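Local coordinates for SusD homolog (Bacteroides thetaiotaomicron, PDB 3EHM), which probably binds mucin O-glycans at the outer membrane as a SusD-like lipoprotein, as part of glycan utilization by this gut bacterium, at residues P22-A27 against P116-I121; R28-Q33 against A187-I192; R35-G40 against L339-A344. All blocks are in the same frame, centred on the assembly; numbering follows the deposited sequence.

Contact 1: residues P22-A27 against P116-I121; sequences PLKYGA and PSEQAI
Polar contacts gather at one carboxylate oxygen. Glu118 OE2 takes a salt bridge from Lys24 NZ at 2.9 Å, and the hydrogen bond within it is weak. A second weak hydrogen bond reaches the same oxygen from Tyr25 OH, also at 2.9 Å. OE2 lies at the edge of the Tyr25 ring, near its plane, and the carboxylate is turned 67° from that ring. The other carboxylate oxygen, Glu118 OE1, is hydrogen-bonded to Ser113 OG, which helps to hold the group in place. The Lys24 chain runs extended beyond CG, which lies over one face of the Tyr25 ring.

Apolar contacts centre on Ile121. Its CG2 sits over the opposite ring face, 4.0 Å from the centroid and 18° off the normal, a CH-pi contact. Its CD1 reaches Tyr25 CD1 at 3.4 Å and also packs on Pro22 CB at 3.6 Å. Ile106, Ile109 and Ala110 of helix 85-110 also touch the Tyr25 side chain.

The two helix starts run nearly parallel, 7° apart, with axes 11.8 Å from each other. This is side-chain packing within the helical SusD-like fold. A buried ring is clamped between aliphatic groups, while its hydroxyl and an exposed lysine share one carboxylate oxygen, which would probably keep Glu118 ionised.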
ATOM      1  N   PRO A  22       5.509   1.600 -31.764  1.00 29.84           N
ATOM      2  CA  PRO A  22       5.240   0.440 -30.887  1.00 27.70           C
ATOM      3  C   PRO A  22       3.747   0.146 -30.768  1.00 27.12           C
ATOM      4  O   PRO A  22       3.225  -0.037 -29.668  1.00 27.63           O
ATOM      5  CB  PRO A  22       5.831   0.775 -29.527  1.00 27.17           C
ATOM      6  CG  PRO A  22       5.732   2.289 -29.530  1.00 29.82           C
ATOM      7  CD  PRO A  22       6.094   2.694 -30.971  1.00 29.31           C
ATOM      8  N   LEU A  23       3.063   0.097 -31.905  1.00 25.83           N
ATOM      9  CA  LEU A  23       1.633  -0.180 -31.919  1.00 24.44           C
ATOM     10  C   LEU A  23       1.283  -1.530 -31.305  1.00 22.95           C
ATOM     11  O   LEU A  23       0.254  -1.663 -30.646  1.00 23.49           O
ATOM     12  CB  LEU A  23       1.095  -0.128 -33.352  1.00 26.12           C
ATOM     13  CG  LEU A  23       0.757   1.254 -33.912  1.00 28.18           C
ATOM     14  CD1 LEU A  23       0.552   1.165 -35.417  1.00 30.35           C
ATOM     15  CD2 LEU A  23      -0.497   1.787 -33.232  1.00 28.12           C
ATOM     16  N   LYS A  24       2.134  -2.529 -31.515  1.00 20.71           N
ATOM     17  CA  LYS A  24       1.869  -3.861 -30.986  1.00 20.96           C
ATOM     18  C   LYS A  24       1.953  -3.979 -29.466  1.00 20.02           C
ATOM     19  O   LYS A  24       1.441  -4.942 -28.894  1.00 20.14           O
ATOM     20  CB  LYS A  24       2.815  -4.883 -31.625  1.00 22.56           C
ATOM     21  CG  LYS A  24       4.286  -4.641 -31.361  1.00 23.61           C
ATOM     22  CD  LYS A  24       5.127  -5.624 -32.163  1.00 26.21           C
ATOM     23  CE  LYS A  24       6.610  -5.327 -32.029  1.00 28.15           C
ATOM     24  NZ  LYS A  24       7.425  -6.251 -32.870  1.00 30.30           N
ATOM     25  N   TYR A  25       2.587  -3.006 -28.816  1.00 18.41           N
ATOM     26  CA  TYR A  25       2.739  -3.025 -27.359  1.00 18.35           C
ATOM     27  C   TYR A  25       1.774  -2.100 -26.613  1.00 17.39           C
ATOM     28  O   TYR A  25       1.464  -2.329 -25.446  1.00 16.84           O
ATOM     29  CB  TYR A  25       4.165  -2.624 -26.975  1.00 18.08           C
ATOM     30  CG  TYR A  25       5.243  -3.538 -27.504  1.00 19.24           C
ATOM     31  CD1 TYR A  25       6.155  -3.093 -28.464  1.00 20.14           C
ATOM     32  CD2 TYR A  25       5.362  -4.845 -27.039  1.00 20.12           C
ATOM     33  CE1 TYR A  25       7.163  -3.934 -28.944  1.00 21.59           C
ATOM     34  CE2 TYR A  25       6.357  -5.689 -27.512  1.00 21.51           C
ATOM     35  CZ  TYR A  25       7.255  -5.231 -28.460  1.00 22.07           C
ATOM     36  OH  TYR A  25       8.238  -6.078 -28.918  1.00 26.69           O
ATOM     37  N   GLY A  26       1.322  -1.054 -27.295  1.00 18.41           N
ATOM     38  CA  GLY A  26       0.437  -0.061 -26.705  1.00 18.60           C
ATOM     39  C   GLY A  26      -0.736  -0.467 -25.829  1.00 18.87           C
ATOM     40  O   GLY A  26      -0.767  -0.134 -24.640  1.00 18.51           O
ATOM     41  N   ALA A  27      -1.713  -1.154 -26.410  1.00 18.19           N
ATOM     42  CA  ALA A  27      -2.896  -1.576 -25.670  1.00 18.51           C
ATOM     43  C   ALA A  27      -2.530  -2.447 -24.473  1.00 17.36           C
ATOM     44  O   ALA A  27      -3.075  -2.284 -23.383  1.00 16.28           O
ATOM     45  CB  ALA A  27      -3.846  -2.328 -26.594  1.00 18.34           C
ATOM     46  N   PRO A 116      17.163  -2.223 -29.544  1.00 27.62           N
ATOM     47  CA  PRO A 116      17.292  -1.608 -28.221  1.00 26.64           C
ATOM     48  C   PRO A 116      16.008  -0.952 -27.725  1.00 24.74           C
ATOM     49  O   PRO A 116      15.719  -0.983 -26.532  1.00 22.89           O
ATOM     50  CB  PRO A 116      18.433  -0.607 -28.412  1.00 27.80           C
ATOM     51  CG  PRO A 116      18.316  -0.231 -29.861  1.00 29.26           C
ATOM     52  CD  PRO A 116      18.063  -1.573 -30.514  1.00 29.25           C
ATOM     53  N   SER A 117      15.238  -0.360 -28.634  1.00 23.02           N
ATOM     54  CA  SER A 117      13.993   0.294 -28.246  1.00 23.75           C
ATOM     55  C   SER A 117      12.979  -0.740 -27.761  1.00 22.26           C
ATOM     56  O   SER A 117      12.192  -0.466 -26.856  1.00 22.02           O
ATOM     57  CB  SER A 117      13.415   1.101 -29.413  1.00 24.63           C
ATOM     58  OG  SER A 117      13.089   0.263 -30.509  1.00 30.71           O
ATOM     59  N   GLU A 118      12.996  -1.927 -28.364  1.00 21.67           N
ATOM     60  CA  GLU A 118      12.084  -2.984 -27.943  1.00 21.95           C
ATOM     61  C   GLU A 118      12.538  -3.558 -26.606  1.00 20.11           C
ATOM     62  O   GLU A 118      11.714  -3.936 -25.774  1.00 18.48           O
ATOM     63  CB  GLU A 118      12.011  -4.103 -28.979  1.00 23.90           C
ATOM     64  CG  GLU A 118      11.263  -3.730 -30.239  1.00 29.88           C
ATOM     65  CD  GLU A 118      10.578  -4.929 -30.868  1.00 32.29           C
ATOM     66  OE1 GLU A 118      11.232  -5.984 -31.017  1.00 36.80           O
ATOM     67  OE2 GLU A 118       9.387  -4.815 -31.215  1.00 33.95           O
ATOM     68  N   GLN A 119      13.852  -3.628 -26.407  1.00 19.79           N
ATOM     69  CA  GLN A 119      14.401  -4.125 -25.148  1.00 20.75           C
ATOM     70  C   GLN A 119      13.967  -3.182 -24.030  1.00 19.53           C
ATOM     71  O   GLN A 119      13.644  -3.614 -22.926  1.00 19.89           O
ATOM     72  CB  GLN A 119      15.928  -4.155 -25.196  1.00 22.48           C
ATOM     73  CG  GLN A 119      16.522  -5.185 -26.133  1.00 27.70           C
ATOM     74  CD  GLN A 119      18.033  -5.068 -26.220  1.00 30.99           C
ATOM     75  OE1 GLN A 119      18.664  -4.376 -25.415  1.00 32.95           O
ATOM     76  NE2 GLN A 119      18.625  -5.755 -27.194  1.00 33.68           N
ATOM     77  N   ALA A 120      13.975  -1.887 -24.337  1.00 18.13           N
ATOM     78  CA  ALA A 120      13.589  -0.848 -23.387  1.00 18.07           C
ATOM     79  C   ALA A 120      12.114  -0.983 -23.026  1.00 18.15           C
ATOM     80  O   ALA A 120      11.727  -0.810 -21.867  1.00 16.23           O
ATOM     81  CB  ALA A 120      13.856   0.530 -23.986  1.00 16.78           C
ATOM     82  N   ILE A 121      11.291  -1.278 -24.027  1.00 17.84           N
ATOM     83  CA  ILE A 121       9.864  -1.451 -23.802  1.00 16.75           C
ATOM     84  C   ILE A 121       9.645  -2.597 -22.825  1.00 15.96           C
ATOM     85  O   ILE A 121       8.880  -2.469 -21.873  1.00 14.56           O
ATOM     86  CB  ILE A 121       9.125  -1.759 -25.119  1.00 17.89           C
ATOM     87  CG1 ILE A 121       9.000  -0.476 -25.947  1.00 19.34           C
ATOM     88  CG2 ILE A 121       7.758  -2.362 -24.828  1.00 18.68           C
ATOM     89  CD1 ILE A 121       8.295  -0.665 -27.273  1.00 21.63           C
TER

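Contact 2: residues R28-Q33 against A187-I192; sequences RFMNMQ and AQYDLI
The Gln33 side chain reaches from helix 23-36 to segment 187-192 with both ends of its amide. Its CG lies anti to the carbonyl carbon and the chain stays extended, with chi2 172°. NE2 gives a nearly straight bond to Tyr189 O at 2.8 Å, lying in that carbonyl's plane. OE1 accepts from Leu191 N at 2.8 Å, on a lone pair, though this bond is more bent. NE2 also donates to Phe29 O one turn back, from above that carbonyl's plane. Three bonds thus fix the amide's rotation. NE2 stands over a face of the Phe29 ring, offset toward its rim.

The loop connects helix 160-178 to helix 197-215. Within it Asp190 forms an Asx turn, OD1 accepting from Ile192 N at 2.8 Å. Asp190 CG is anti to its backbone N, and OD2 bonds Trp200 NE1 and Gly195 N.

Met30, a selenomethionine, is bent at chi3 (-69°). That bend sets CE at the edge of the Tyr189 ring, 3.8 Å from CD2. Its SE meets Leu191 CD2 at 4.1 Å, the two side chains crossing at about a right angle. Phe29 CG is anti to its backbone N, and CD2 comes within 3.5 Å of Tyr189 O.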
ATOM      1  N   ARG A  28      -1.607  -3.376 -24.688  1.00 17.21           N
ATOM      2  CA  ARG A  28      -1.161  -4.271 -23.630  1.00 16.83           C
ATOM      3  C   ARG A  28      -0.509  -3.509 -22.484  1.00 16.58           C
ATOM      4  O   ARG A  28      -0.774  -3.785 -21.314  1.00 14.83           O
ATOM      5  CB  ARG A  28      -0.177  -5.287 -24.203  1.00 18.52           C
ATOM      6  CG  ARG A  28      -0.837  -6.331 -25.080  1.00 19.44           C
ATOM      7  CD  ARG A  28       0.165  -6.968 -26.022  1.00 20.35           C
ATOM      8  NE  ARG A  28      -0.401  -8.130 -26.695  1.00 20.19           N
ATOM      9  CZ  ARG A  28      -0.366  -8.320 -28.007  1.00 22.17           C
ATOM     10  NH1 ARG A  28       0.209  -7.418 -28.793  1.00 19.96           N
ATOM     11  NH2 ARG A  28      -0.895  -9.418 -28.533  1.00 20.76           N
ATOM     12  N   PHE A  29       0.342  -2.545 -22.824  1.00 15.33           N
ATOM     13  CA  PHE A  29       1.031  -1.754 -21.810  1.00 15.51           C
ATOM     14  C   PHE A  29       0.064  -0.882 -21.009  1.00 14.49           C
ATOM     15  O   PHE A  29       0.221  -0.723 -19.797  1.00 14.91           O
ATOM     16  CB  PHE A  29       2.110  -0.884 -22.467  1.00 16.60           C
ATOM     17  CG  PHE A  29       2.931  -0.092 -21.489  1.00 18.55           C
ATOM     18  CD1 PHE A  29       3.483  -0.703 -20.366  1.00 16.56           C
ATOM     19  CD2 PHE A  29       3.157   1.265 -21.693  1.00 17.01           C
ATOM     20  CE1 PHE A  29       4.249   0.026 -19.460  1.00 19.72           C
ATOM     21  CE2 PHE A  29       3.921   2.005 -20.795  1.00 20.12           C
ATOM     22  CZ  PHE A  29       4.467   1.383 -19.674  1.00 18.55           C
HETATM   23  N   MSE A  30      -0.939  -0.317 -21.671  1.00 14.62           N
HETATM   24  CA  MSE A  30      -1.893   0.517 -20.953  1.00 14.71           C
HETATM   25  C   MSE A  30      -2.765  -0.334 -20.034  1.00 12.95           C
HETATM   26  O   MSE A  30      -3.164   0.113 -18.959  1.00 11.72           O
HETATM   27  CB  MSE A  30      -2.750   1.328 -21.931  1.00 15.72           C
HETATM   28  CG  MSE A  30      -1.960   2.413 -22.649  1.00 15.31           C
HETATM   29 SE   MSE A  30      -3.070   3.809 -23.400  1.00 25.68          SE
HETATM   30  CE  MSE A  30      -3.900   2.761 -24.798  1.00 20.16           C
ATOM     31  N   ASN A  31      -3.045  -1.566 -20.452  1.00 13.88           N
ATOM     32  CA  ASN A  31      -3.840  -2.479 -19.638  1.00 14.85           C
ATOM     33  C   ASN A  31      -3.036  -2.759 -18.373  1.00 13.68           C
ATOM     34  O   ASN A  31      -3.573  -2.729 -17.264  1.00 11.52           O
ATOM     35  CB  ASN A  31      -4.100  -3.789 -20.395  1.00 19.47           C
ATOM     36  CG  ASN A  31      -4.930  -4.787 -19.590  1.00 24.66           C
ATOM     37  OD1 ASN A  31      -5.150  -5.921 -20.023  1.00 29.34           O
ATOM     38  ND2 ASN A  31      -5.398  -4.368 -18.423  1.00 25.68           N
HETATM   39  N   MSE A  32      -1.742  -3.016 -18.546  1.00 13.11           N
HETATM   40  CA  MSE A  32      -0.859  -3.290 -17.413  1.00 13.49           C
HETATM   41  C   MSE A  32      -0.880  -2.165 -16.387  1.00 12.14           C
HETATM   42  O   MSE A  32      -1.022  -2.405 -15.188  1.00 11.29           O
HETATM   43  CB  MSE A  32       0.592  -3.488 -17.879  1.00 13.82           C
HETATM   44  CG  MSE A  32       0.883  -4.829 -18.529  1.00 17.12           C
HETATM   45 SE   MSE A  32       2.801  -5.047 -18.797  1.00 17.89          SE
HETATM   46  CE  MSE A  32       3.326  -5.250 -16.942  1.00 15.86           C
ATOM     47  N   GLN A  33      -0.723  -0.936 -16.867  1.00 12.42           N
ATOM     48  CA  GLN A  33      -0.702   0.224 -15.988  1.00 12.31           C
ATOM     49  C   GLN A  33      -1.978   0.390 -15.173  1.00 11.58           C
ATOM     50  O   GLN A  33      -1.932   0.789 -14.008  1.00 11.84           O
ATOM     51  CB  GLN A  33      -0.440   1.486 -16.809  1.00 13.03           C
ATOM     52  CG  GLN A  33       0.902   1.458 -17.515  1.00 13.80           C
ATOM     53  CD  GLN A  33       1.079   2.616 -18.466  1.00 15.91           C
ATOM     54  OE1 GLN A  33       1.383   3.734 -18.054  1.00 16.41           O
ATOM     55  NE2 GLN A  33       0.876   2.356 -19.752  1.00 14.88           N
ATOM     56  N   ALA A 187       5.842   7.031 -25.506  1.00 16.73           N
ATOM     57  CA  ALA A 187       5.199   8.198 -24.907  1.00 16.04           C
ATOM     58  C   ALA A 187       3.675   8.181 -25.019  1.00 16.74           C
ATOM     59  O   ALA A 187       2.974   8.481 -24.057  1.00 13.89           O
ATOM     60  CB  ALA A 187       5.744   9.475 -25.540  1.00 15.88           C
ATOM     61  N   GLN A 188       3.169   7.840 -26.199  1.00 16.23           N
ATOM     62  CA  GLN A 188       1.732   7.815 -26.434  1.00 17.91           C
ATOM     63  C   GLN A 188       0.961   6.865 -25.523  1.00 17.16           C
ATOM     64  O   GLN A 188      -0.208   7.103 -25.223  1.00 16.28           O
ATOM     65  CB  GLN A 188       1.443   7.450 -27.897  1.00 20.33           C
ATOM     66  CG  GLN A 188      -0.050   7.310 -28.206  1.00 23.90           C
ATOM     67  CD  GLN A 188      -0.332   7.020 -29.671  1.00 27.45           C
ATOM     68  OE1 GLN A 188      -1.489   6.873 -30.077  1.00 28.59           O
ATOM     69  NE2 GLN A 188       0.723   6.936 -30.474  1.00 28.53           N
ATOM     70  N   TYR A 189       1.609   5.794 -25.079  1.00 16.16           N
ATOM     71  CA  TYR A 189       0.943   4.814 -24.228  1.00 16.75           C
ATOM     72  C   TYR A 189       1.422   4.821 -22.780  1.00 15.87           C
ATOM     73  O   TYR A 189       0.987   3.993 -21.978  1.00 14.83           O
ATOM     74  CB  TYR A 189       1.137   3.416 -24.811  1.00 17.16           C
ATOM     75  CG  TYR A 189       0.758   3.319 -26.270  1.00 20.70           C
ATOM     76  CD1 TYR A 189       1.736   3.275 -27.263  1.00 20.82           C
ATOM     77  CD2 TYR A 189      -0.578   3.275 -26.659  1.00 19.60           C
ATOM     78  CE1 TYR A 189       1.391   3.187 -28.605  1.00 22.43           C
ATOM     79  CE2 TYR A 189      -0.934   3.188 -28.004  1.00 23.33           C
ATOM     80  CZ  TYR A 189       0.056   3.144 -28.969  1.00 22.64           C
ATOM     81  OH  TYR A 189      -0.287   3.046 -30.298  1.00 26.20           O
ATOM     82  N   ASP A 190       2.317   5.751 -22.454  1.00 15.40           N
ATOM     83  CA  ASP A 190       2.872   5.861 -21.106  1.00 15.84           C
ATOM     84  C   ASP A 190       2.018   6.786 -20.252  1.00 16.20           C
ATOM     85  O   ASP A 190       2.172   8.008 -20.301  1.00 17.28           O
ATOM     86  CB  ASP A 190       4.299   6.407 -21.171  1.00 14.93           C
ATOM     87  CG  ASP A 190       4.972   6.458 -19.809  1.00 16.65           C
ATOM     88  OD1 ASP A 190       4.280   6.254 -18.788  1.00 14.65           O
ATOM     89  OD2 ASP A 190       6.193   6.712 -19.764  1.00 16.14           O
ATOM     90  N   LEU A 191       1.132   6.202 -19.455  1.00 15.59           N
ATOM     91  CA  LEU A 191       0.243   6.987 -18.608  1.00 15.70           C
ATOM     92  C   LEU A 191       0.930   7.518 -17.355  1.00 15.70           C
ATOM     93  O   LEU A 191       0.348   8.312 -16.620  1.00 16.29           O
ATOM     94  CB  LEU A 191      -0.967   6.139 -18.197  1.00 15.03           C
ATOM     95  CG  LEU A 191      -1.689   5.390 -19.321  1.00 14.83           C
ATOM     96  CD1 LEU A 191      -2.851   4.582 -18.746  1.00 14.15           C
ATOM     97  CD2 LEU A 191      -2.197   6.393 -20.353  1.00 15.21           C
ATOM     98  N   ILE A 192       2.164   7.088 -17.108  1.00 15.43           N
ATOM     99  CA  ILE A 192       2.876   7.525 -15.913  1.00 13.45           C
ATOM    100  C   ILE A 192       3.885   8.648 -16.143  1.00 14.45           C
ATOM    101  O   ILE A 192       3.829   9.685 -15.477  1.00 12.99           O
ATOM    102  CB  ILE A 192       3.648   6.357 -15.253  1.00 14.90           C
ATOM    103  CG1 ILE A 192       2.755   5.117 -15.141  1.00 13.52           C
ATOM    104  CG2 ILE A 192       4.161   6.791 -13.873  1.00 14.71           C
ATOM    105  CD1 ILE A 192       1.527   5.309 -14.282  1.00 14.76           C
TER

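Contact 3: residues R35-G40 against L339-A344; sequences RVIPIG and LYWFRA
Val36 stands over one face of the Trp341 indole, its side chain crossing the ring at about a right angle. Its CG1 is 3.9 Å from the centroid of the five-membered ring and 17° off the normal, a CH-pi contact. CG2 reaches the six-membered part, 3.4 Å from Trp341 CZ2. The indole edge is used differently. In the ring plane, Trp341 NE1 donates to water 1 at 3.0 Å. The same water accepts from Ile37 N at 3.1 Å, so it bridges the indole to the backbone just beyond helix 23-36.

Ile37 slides past Trp341 in the opposite direction, with CD1 at 3.9 Å from Trp341 CD1. Its CG2 branch turns to Leu339 instead, 3.7 Å from CD1, and the two side chains cross obliquely. Leu339 CD1 is also 3.9 Å from Ile39 CB, so this methyl fits between the two isoleucines. An alanine in place of Trp341 would lose the indole under Val36 and the N-H to the water, and would probably loosen this buried packing.

Ile131 of helix 116-140 touches both Val36 and Trp341. Strand 339-342 pairs antiparallel with strand 246-248. Trp341 and Phe342 both face Ala246, so the apolar platform under Val36 is rooted in a classic beta bulge.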
ATOM      1  N   ARG A  35      -3.764  -1.954 -14.165  1.00 11.45           N
ATOM      2  CA  ARG A  35      -3.883  -3.116 -13.283  1.00 13.64           C
ATOM      3  C   ARG A  35      -3.035  -3.083 -12.012  1.00 14.31           C
ATOM      4  O   ARG A  35      -3.366  -3.753 -11.032  1.00 16.09           O
ATOM      5  CB  ARG A  35      -3.538  -4.394 -14.053  1.00 15.69           C
ATOM      6  CG  ARG A  35      -4.485  -4.718 -15.190  1.00 19.74           C
ATOM      7  CD  ARG A  35      -5.871  -5.045 -14.680  1.00 24.17           C
ATOM      8  NE  ARG A  35      -6.751  -5.439 -15.774  1.00 26.10           N
ATOM      9  CZ  ARG A  35      -7.966  -5.945 -15.609  1.00 27.66           C
ATOM     10  NH1 ARG A  35      -8.451  -6.122 -14.387  1.00 27.29           N
ATOM     11  NH2 ARG A  35      -8.695  -6.276 -16.669  1.00 27.64           N
ATOM     12  N   VAL A  36      -1.932  -2.339 -12.029  1.00 12.47           N
ATOM     13  CA  VAL A  36      -1.058  -2.262 -10.856  1.00 13.48           C
ATOM     14  C   VAL A  36      -1.913  -2.025  -9.613  1.00 13.93           C
ATOM     15  O   VAL A  36      -1.808  -2.747  -8.622  1.00 14.77           O
ATOM     16  CB  VAL A  36      -0.024  -1.139 -11.022  1.00 12.47           C
ATOM     17  CG1 VAL A  36       0.848  -1.036  -9.774  1.00 11.92           C
ATOM     18  CG2 VAL A  36       0.831  -1.424 -12.251  1.00 13.61           C
ATOM     19  N   ILE A  37      -2.746  -0.994  -9.687  1.00 14.35           N
ATOM     20  CA  ILE A  37      -3.700  -0.650  -8.643  1.00 15.18           C
ATOM     21  C   ILE A  37      -4.942  -0.427  -9.501  1.00 14.56           C
ATOM     22  O   ILE A  37      -4.990   0.517 -10.289  1.00 14.49           O
ATOM     23  CB  ILE A  37      -3.325   0.648  -7.906  1.00 16.86           C
ATOM     24  CG1 ILE A  37      -1.978   0.477  -7.195  1.00 18.08           C
ATOM     25  CG2 ILE A  37      -4.403   0.981  -6.883  1.00 17.51           C
ATOM     26  CD1 ILE A  37      -1.564   1.681  -6.364  1.00 18.95           C
ATOM     27  N   PRO A  38      -5.955  -1.298  -9.359  1.00 14.98           N
ATOM     28  CA  PRO A  38      -7.220  -1.271 -10.106  1.00 15.32           C
ATOM     29  C   PRO A  38      -7.869   0.073 -10.390  1.00 14.22           C
ATOM     30  O   PRO A  38      -8.276   0.779  -9.476  1.00 13.25           O
ATOM     31  CB  PRO A  38      -8.140  -2.170  -9.278  1.00 17.16           C
ATOM     32  CG  PRO A  38      -7.203  -3.088  -8.589  1.00 16.52           C
ATOM     33  CD  PRO A  38      -6.078  -2.186  -8.189  1.00 13.46           C
ATOM     34  N   ILE A  39      -7.977   0.394 -11.676  1.00 13.94           N
ATOM     35  CA  ILE A  39      -8.613   1.620 -12.136  1.00 13.26           C
ATOM     36  C   ILE A  39      -8.935   1.416 -13.611  1.00 13.09           C
ATOM     37  O   ILE A  39      -8.240   0.668 -14.304  1.00 14.11           O
ATOM     38  CB  ILE A  39      -7.698   2.850 -11.966  1.00 14.25           C
ATOM     39  CG1 ILE A  39      -8.496   4.123 -12.266  1.00 14.05           C
ATOM     40  CG2 ILE A  39      -6.499   2.744 -12.892  1.00 14.06           C
ATOM     41  CD1 ILE A  39      -7.797   5.401 -11.843  1.00 13.44           C
ATOM     42  N   GLY A  40      -9.987   2.062 -14.096  1.00 12.40           N
ATOM     43  CA  GLY A  40     -10.342   1.880 -15.489  1.00 11.48           C
ATOM     44  C   GLY A  40     -11.154   2.997 -16.099  1.00 13.49           C
ATOM     45  O   GLY A  40     -11.475   3.990 -15.442  1.00 14.42           O
ATOM     46  N   LEU A 339      -4.240   7.799  -8.639  1.00 14.95           N
ATOM     47  CA  LEU A 339      -3.930   6.731  -7.700  1.00 15.74           C
ATOM     48  C   LEU A 339      -2.410   6.791  -7.722  1.00 15.69           C
ATOM     49  O   LEU A 339      -1.813   6.950  -8.787  1.00 14.86           O
ATOM     50  CB  LEU A 339      -4.435   5.377  -8.199  1.00 16.77           C
ATOM     51  CG  LEU A 339      -5.951   5.183  -8.083  1.00 19.65           C
ATOM     52  CD1 LEU A 339      -6.314   3.745  -8.425  1.00 20.71           C
ATOM     53  CD2 LEU A 339      -6.400   5.506  -6.666  1.00 19.38           C
ATOM     54  N   TYR A 340      -1.786   6.681  -6.557  1.00 14.98           N
ATOM     55  CA  TYR A 340      -0.337   6.793  -6.468  1.00 15.84           C
ATOM     56  C   TYR A 340       0.423   5.483  -6.309  1.00 16.62           C
ATOM     57  O   TYR A 340       0.081   4.657  -5.465  1.00 16.57           O
ATOM     58  CB  TYR A 340       0.015   7.717  -5.305  1.00 17.11           C
ATOM     59  CG  TYR A 340      -0.638   9.074  -5.389  1.00 18.38           C
ATOM     60  CD1 TYR A 340      -0.066  10.100  -6.138  1.00 18.64           C
ATOM     61  CD2 TYR A 340      -1.829   9.335  -4.714  1.00 18.52           C
ATOM     62  CE1 TYR A 340      -0.659  11.354  -6.207  1.00 19.75           C
ATOM     63  CE2 TYR A 340      -2.434  10.584  -4.777  1.00 19.82           C
ATOM     64  CZ  TYR A 340      -1.842  11.588  -5.522  1.00 19.30           C
ATOM     65  OH  TYR A 340      -2.423  12.833  -5.564  1.00 22.01           O
ATOM     66  N   TRP A 341       1.464   5.318  -7.123  1.00 16.98           N
ATOM     67  CA  TRP A 341       2.321   4.134  -7.089  1.00 15.97           C
ATOM     68  C   TRP A 341       3.515   4.393  -6.171  1.00 17.55           C
ATOM     69  O   TRP A 341       3.886   3.545  -5.352  1.00 17.39           O
ATOM     70  CB  TRP A 341       2.864   3.818  -8.484  1.00 17.13           C
ATOM     71  CG  TRP A 341       1.880   3.269  -9.472  1.00 15.84           C
ATOM     72  CD1 TRP A 341       0.530   3.130  -9.313  1.00 16.59           C
ATOM     73  CD2 TRP A 341       2.178   2.822 -10.798  1.00 14.07           C
ATOM     74  NE1 TRP A 341      -0.032   2.626 -10.466  1.00 16.10           N
ATOM     75  CE2 TRP A 341       0.960   2.429 -11.392  1.00 15.21           C
ATOM     76  CE3 TRP A 341       3.360   2.720 -11.543  1.00 13.54           C
ATOM     77  CZ2 TRP A 341       0.888   1.940 -12.698  1.00 14.99           C
ATOM     78  CZ3 TRP A 341       3.290   2.233 -12.840  1.00 15.03           C
ATOM     79  CH2 TRP A 341       2.061   1.850 -13.406  1.00 17.01           C
ATOM     80  N   PHE A 342       4.125   5.564  -6.325  1.00 16.57           N
ATOM     81  CA  PHE A 342       5.286   5.919  -5.514  1.00 17.48           C
ATOM     82  C   PHE A 342       5.462   7.434  -5.492  1.00 16.53           C
ATOM     83  O   PHE A 342       5.480   8.075  -6.540  1.00 16.25           O
ATOM     84  CB  PHE A 342       6.543   5.253  -6.088  1.00 15.65           C
ATOM     85  CG  PHE A 342       7.641   5.046  -5.076  1.00 17.79           C
ATOM     86  CD1 PHE A 342       8.268   6.131  -4.472  1.00 17.27           C
ATOM     87  CD2 PHE A 342       8.035   3.761  -4.714  1.00 16.09           C
ATOM     88  CE1 PHE A 342       9.273   5.938  -3.518  1.00 16.95           C
ATOM     89  CE2 PHE A 342       9.039   3.557  -3.763  1.00 16.27           C
ATOM     90  CZ  PHE A 342       9.657   4.650  -3.165  1.00 15.55           C
ATOM     91  N   ARG A 343       5.600   8.004  -4.297  1.00 14.77           N
ATOM     92  CA  ARG A 343       5.758   9.448  -4.171  1.00 14.44           C
ATOM     93  C   ARG A 343       7.080   9.836  -3.533  1.00 13.34           C
ATOM     94  O   ARG A 343       7.687   9.051  -2.805  1.00 11.65           O
ATOM     95  CB  ARG A 343       4.605  10.036  -3.357  1.00 14.34           C
ATOM     96  CG  ARG A 343       3.244   9.507  -3.779  1.00 15.65           C
ATOM     97  CD  ARG A 343       2.116  10.366  -3.240  1.00 17.86           C
ATOM     98  NE  ARG A 343       2.041  11.656  -3.922  1.00 16.65           N
ATOM     99  CZ  ARG A 343       1.092  12.559  -3.704  1.00 17.96           C
ATOM    100  NH1 ARG A 343       0.132  12.310  -2.821  1.00 16.60           N
ATOM    101  NH2 ARG A 343       1.093  13.703  -4.374  1.00 15.38           N
ATOM    102  N   ALA A 344       7.512  11.064  -3.799  1.00 14.56           N
ATOM    103  CA  ALA A 344       8.773  11.563  -3.267  1.00 15.17           C
ATOM    104  C   ALA A 344       8.868  11.480  -1.745  1.00 13.88           C
ATOM    105  O   ALA A 344       9.926  11.160  -1.199  1.00 12.72           O
ATOM    106  CB  ALA A 344       8.994  13.004  -3.730  1.00 15.60           C
TER
HETATM  107  O   HOH W   1      -2.656   1.498 -11.458  1.00  7.39           O

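How the contacts relate
From the N terminus, helix 23-36 enters all three contacts in order. Its start meets the start of helix 116-140 in contact 1. Its middle meets the loop before helix 197-215 in contact 2. Its last turn and the loop beyond it meet strand 339-342 in contact 3. These close loops of 88, 153 and 298 residues. Each pair crosses, and none nests. Contacts 1 and 2 touch where Tyr189 packs its ring on Gly26 and its hydroxyl on Leu23. Contacts 2 and 3 touch where Trp341 packs on Gln33 O and Ile192. Contacts 1 and 3 stay apart, with nearest atoms about 9 Å away.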